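PDB 2YUT: putative short-chain oxidoreductase from Thermus thermophilus, which binds NADP(+) in a Rossmann-fold domain and is probably an oxidoreductase of the short-chain dehydrogenase/reductase family. Local coordinates for residues A17-G22 with K191-L196. Numbering follows the deposited sequence.
Sequences ARALKG and KVLEGL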
ATOM      1  N   ALA A  17      -8.910 -23.754   9.266  1.00 10.36           N
ATOM      2  CA  ALA A  17     -10.009 -24.622   8.847  1.00 16.65           C
ATOM      3  C   ALA A  17     -10.171 -25.824   9.777  1.00 19.02           C
ATOM      4  O   ALA A  17     -11.285 -26.144  10.193  1.00 17.75           O
ATOM      5  CB  ALA A  17      -9.793 -25.097   7.414  1.00  8.84           C
ATOM      6  N   ARG A  18      -9.062 -26.484  10.104  1.00 12.77           N
ATOM      7  CA  ARG A  18      -9.114 -27.646  10.985  1.00 18.41           C
ATOM      8  C   ARG A  18      -9.457 -27.241  12.413  1.00 22.64           C
ATOM      9  O   ARG A  18     -10.124 -27.984  13.120  1.00 19.55           O
ATOM     10  CB  ARG A  18      -7.782 -28.400  10.955  1.00 21.46           C
ATOM     11  CG  ARG A  18      -7.494 -29.020   9.594  1.00 25.24           C
ATOM     12  CD  ARG A  18      -6.235 -29.864   9.584  1.00 22.29           C
ATOM     13  NE  ARG A  18      -6.113 -30.578   8.316  1.00 30.71           N
ATOM     14  CZ  ARG A  18      -5.473 -30.114   7.247  1.00 32.89           C
ATOM     15  NH1 ARG A  18      -4.877 -28.928   7.282  1.00 29.99           N
ATOM     16  NH2 ARG A  18      -5.451 -30.831   6.131  1.00 33.08           N
ATOM     17  N   ALA A  19      -9.015 -26.054  12.828  1.00 16.13           N
ATOM     18  CA  ALA A  19      -9.290 -25.572  14.177  1.00 16.19           C
ATOM     19  C   ALA A  19     -10.740 -25.137  14.356  1.00 20.40           C
ATOM     20  O   ALA A  19     -11.242 -25.092  15.479  1.00 16.24           O
ATOM     21  CB  ALA A  19      -8.362 -24.402  14.517  1.00 12.76           C
ATOM     22  N   LEU A  20     -11.417 -24.833  13.252  1.00 17.60           N
ATOM     23  CA  LEU A  20     -12.800 -24.365  13.316  1.00 15.74           C
ATOM     24  C   LEU A  20     -13.818 -25.303  12.671  1.00 14.48           C
ATOM     25  O   LEU A  20     -14.969 -24.918  12.459  1.00 19.11           O
ATOM     26  CB  LEU A  20     -12.887 -22.982  12.651  1.00 16.49           C
ATOM     27  CG  LEU A  20     -12.070 -21.865  13.318  1.00 18.89           C
ATOM     28  CD1 LEU A  20     -11.833 -20.711  12.347  1.00 13.74           C
ATOM     29  CD2 LEU A  20     -12.809 -21.384  14.562  1.00 15.08           C
ATOM     30  N   LYS A  21     -13.411 -26.532  12.376  1.00 19.53           N
ATOM     31  CA  LYS A  21     -14.304 -27.485  11.720  1.00 23.83           C
ATOM     32  C   LYS A  21     -15.662 -27.745  12.386  1.00 25.32           C
ATOM     33  O   LYS A  21     -16.595 -28.209  11.734  1.00 29.38           O
ATOM     34  CB  LYS A  21     -13.579 -28.814  11.478  1.00 30.86           C
ATOM     35  CG  LYS A  21     -13.102 -29.527  12.723  1.00 31.70           C
ATOM     36  CD  LYS A  21     -12.691 -30.957  12.388  1.00 46.63           C
ATOM     37  CE  LYS A  21     -13.846 -31.724  11.748  1.00 59.02           C
ATOM     38  NZ  LYS A  21     -13.521 -33.152  11.466  1.00 63.06           N
ATOM     39  N   GLY A  22     -15.792 -27.450  13.672  1.00 19.55           N
ATOM     40  CA  GLY A  22     -17.082 -27.669  14.310  1.00 29.24           C
ATOM     41  C   GLY A  22     -18.149 -26.644  13.937  1.00 27.62           C
ATOM     42  O   GLY A  22     -19.311 -26.784  14.317  1.00 21.52           O
ATOM     43  N   LYS A 191      -2.881 -19.231  18.502  1.00 16.21           N
ATOM     44  CA  LYS A 191      -2.645 -17.959  19.171  1.00 19.16           C
ATOM     45  C   LYS A 191      -3.600 -16.881  18.674  1.00 26.18           C
ATOM     46  O   LYS A 191      -4.095 -16.076  19.462  1.00 23.37           O
ATOM     47  CB  LYS A 191      -1.193 -17.514  18.974  1.00 26.75           C
ATOM     48  CG  LYS A 191      -0.195 -18.345  19.776  1.00 35.54           C
ATOM     49  CD  LYS A 191       1.189 -17.721  19.763  1.00 39.85           C
ATOM     50  CE  LYS A 191       2.135 -18.462  20.692  1.00 47.43           C
ATOM     51  NZ  LYS A 191       3.478 -17.825  20.725  1.00 51.91           N
ATOM     52  N   VAL A 192      -3.872 -16.861  17.372  1.00 21.52           N
ATOM     53  CA  VAL A 192      -4.790 -15.863  16.845  1.00 23.02           C
ATOM     54  C   VAL A 192      -6.170 -16.104  17.444  1.00 18.19           C
ATOM     55  O   VAL A 192      -6.773 -15.199  18.013  1.00 23.07           O
ATOM     56  CB  VAL A 192      -4.875 -15.921  15.305  1.00 17.57           C
ATOM     57  CG1 VAL A 192      -5.972 -14.989  14.812  1.00 23.78           C
ATOM     58  CG2 VAL A 192      -3.542 -15.517  14.703  1.00 16.26           C
ATOM     59  N   LEU A 193      -6.658 -17.333  17.327  1.00 19.59           N
ATOM     60  CA  LEU A 193      -7.962 -17.682  17.870  1.00 25.95           C
ATOM     61  C   LEU A 193      -8.020 -17.374  19.365  1.00 32.69           C
ATOM     62  O   LEU A 193      -9.064 -16.987  19.885  1.00 34.31           O
ATOM     63  CB  LEU A 193      -8.257 -19.164  17.620  1.00 16.15           C
ATOM     64  CG  LEU A 193      -8.511 -19.531  16.156  1.00 22.04           C
ATOM     65  CD1 LEU A 193      -8.760 -21.024  16.016  1.00 17.27           C
ATOM     66  CD2 LEU A 193      -9.707 -18.750  15.646  1.00 16.29           C
ATOM     67  N   GLU A 194      -6.893 -17.540  20.052  1.00 27.25           N
ATOM     68  CA  GLU A 194      -6.823 -17.257  21.481  1.00 29.96           C
ATOM     69  C   GLU A 194      -6.898 -15.742  21.688  1.00 23.17           C
ATOM     70  O   GLU A 194      -7.566 -15.267  22.598  1.00 23.12           O
ATOM     71  CB  GLU A 194      -5.519 -17.815  22.064  1.00 35.41           C
ATOM     72  CG  GLU A 194      -5.487 -17.891  23.580  1.00 49.83           C
ATOM     73  CD  GLU A 194      -4.373 -18.790  24.090  1.00 65.10           C
ATOM     74  OE1 GLU A 194      -3.188 -18.479  23.839  1.00 64.36           O
ATOM     75  OE2 GLU A 194      -4.687 -19.813  24.737  1.00 69.61           O
ATOM     76  N   GLY A 195      -6.215 -14.984  20.838  1.00 22.85           N
ATOM     77  CA  GLY A 195      -6.265 -13.534  20.955  1.00 25.34           C
ATOM     78  C   GLY A 195      -7.700 -13.043  20.814  1.00 31.38           C
ATOM     79  O   GLY A 195      -8.078 -12.026  21.399  1.00 34.95           O
ATOM     80  N   LEU A 196      -8.506 -13.777  20.040  1.00 32.21           N
ATOM     81  CA  LEU A 196      -9.918 -13.430  19.826  1.00 33.76           C
ATOM     82  C   LEU A 196     -10.833 -13.825  20.981  1.00 35.63           C
ATOM     83  O   LEU A 196     -11.677 -13.040  21.405  1.00 48.44           O
ATOM     84  CB  LEU A 196     -10.440 -14.090  18.552  1.00 31.82           C
ATOM     85  CG  LEU A 196      -9.868 -13.566  17.238  1.00 33.87           C
ATOM     86  CD1 LEU A 196     -10.550 -14.275  16.090  1.00 34.44           C
ATOM     87  CD2 LEU A 196     -10.094 -12.062  17.138  1.00 36.25           C
TER
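Leu193 reaches from helix 185-196 to the end of helix 11-19 and sets its two methyl groups against neighbouring residues there. CD1 packs on the methyl of Ala19, with Leu193 CD1 lying 3.7 Å from Ala19 CB, and also borders Leu20 CD2. The other branch faces Leu20 more loosely, the CD2 atoms of Leu193 and Leu20 standing 4.2 Å apart. CG of Leu193 is anti to its carbonyl carbon (chi1 -70°), and chi2 of 179° extends CD1 away from its own backbone, toward Ala19, leaving CD2 branching to the side, toward Leu20.

The two receiving residues present themselves differently. Ala19, in the last turn of helix 11-19, points its methyl toward Leu193. Leu20, the first residue to leave helical backbone angles, starts off across the line between the segments, but its end turns to Leu193, CD2 nearest and CD1 only slightly farther; the same side chain also packs on Val3 and Ile5 of strand 2-6. Phe16, one turn before Leu20, also touches Leu193, while Val192 and Leu196 turn to strand 158-162.

The contact thus illustrates how two helices on one face of the parallel Rossmann sheet, far apart in sequence, are joined above it. Helix 11-19 follows strand 2-6, and its first residues, Gly11 and Leu12, bind NADP(+), as do Gly7 and Thr9 before it, but the side chain of Leu193 is about 13 Å from the bound cofactor. With no hydrogen bond across, the two segments meet through aliphatic dispersion and hydrophobic burial alone, a modest and weakly directional union of 111 Å².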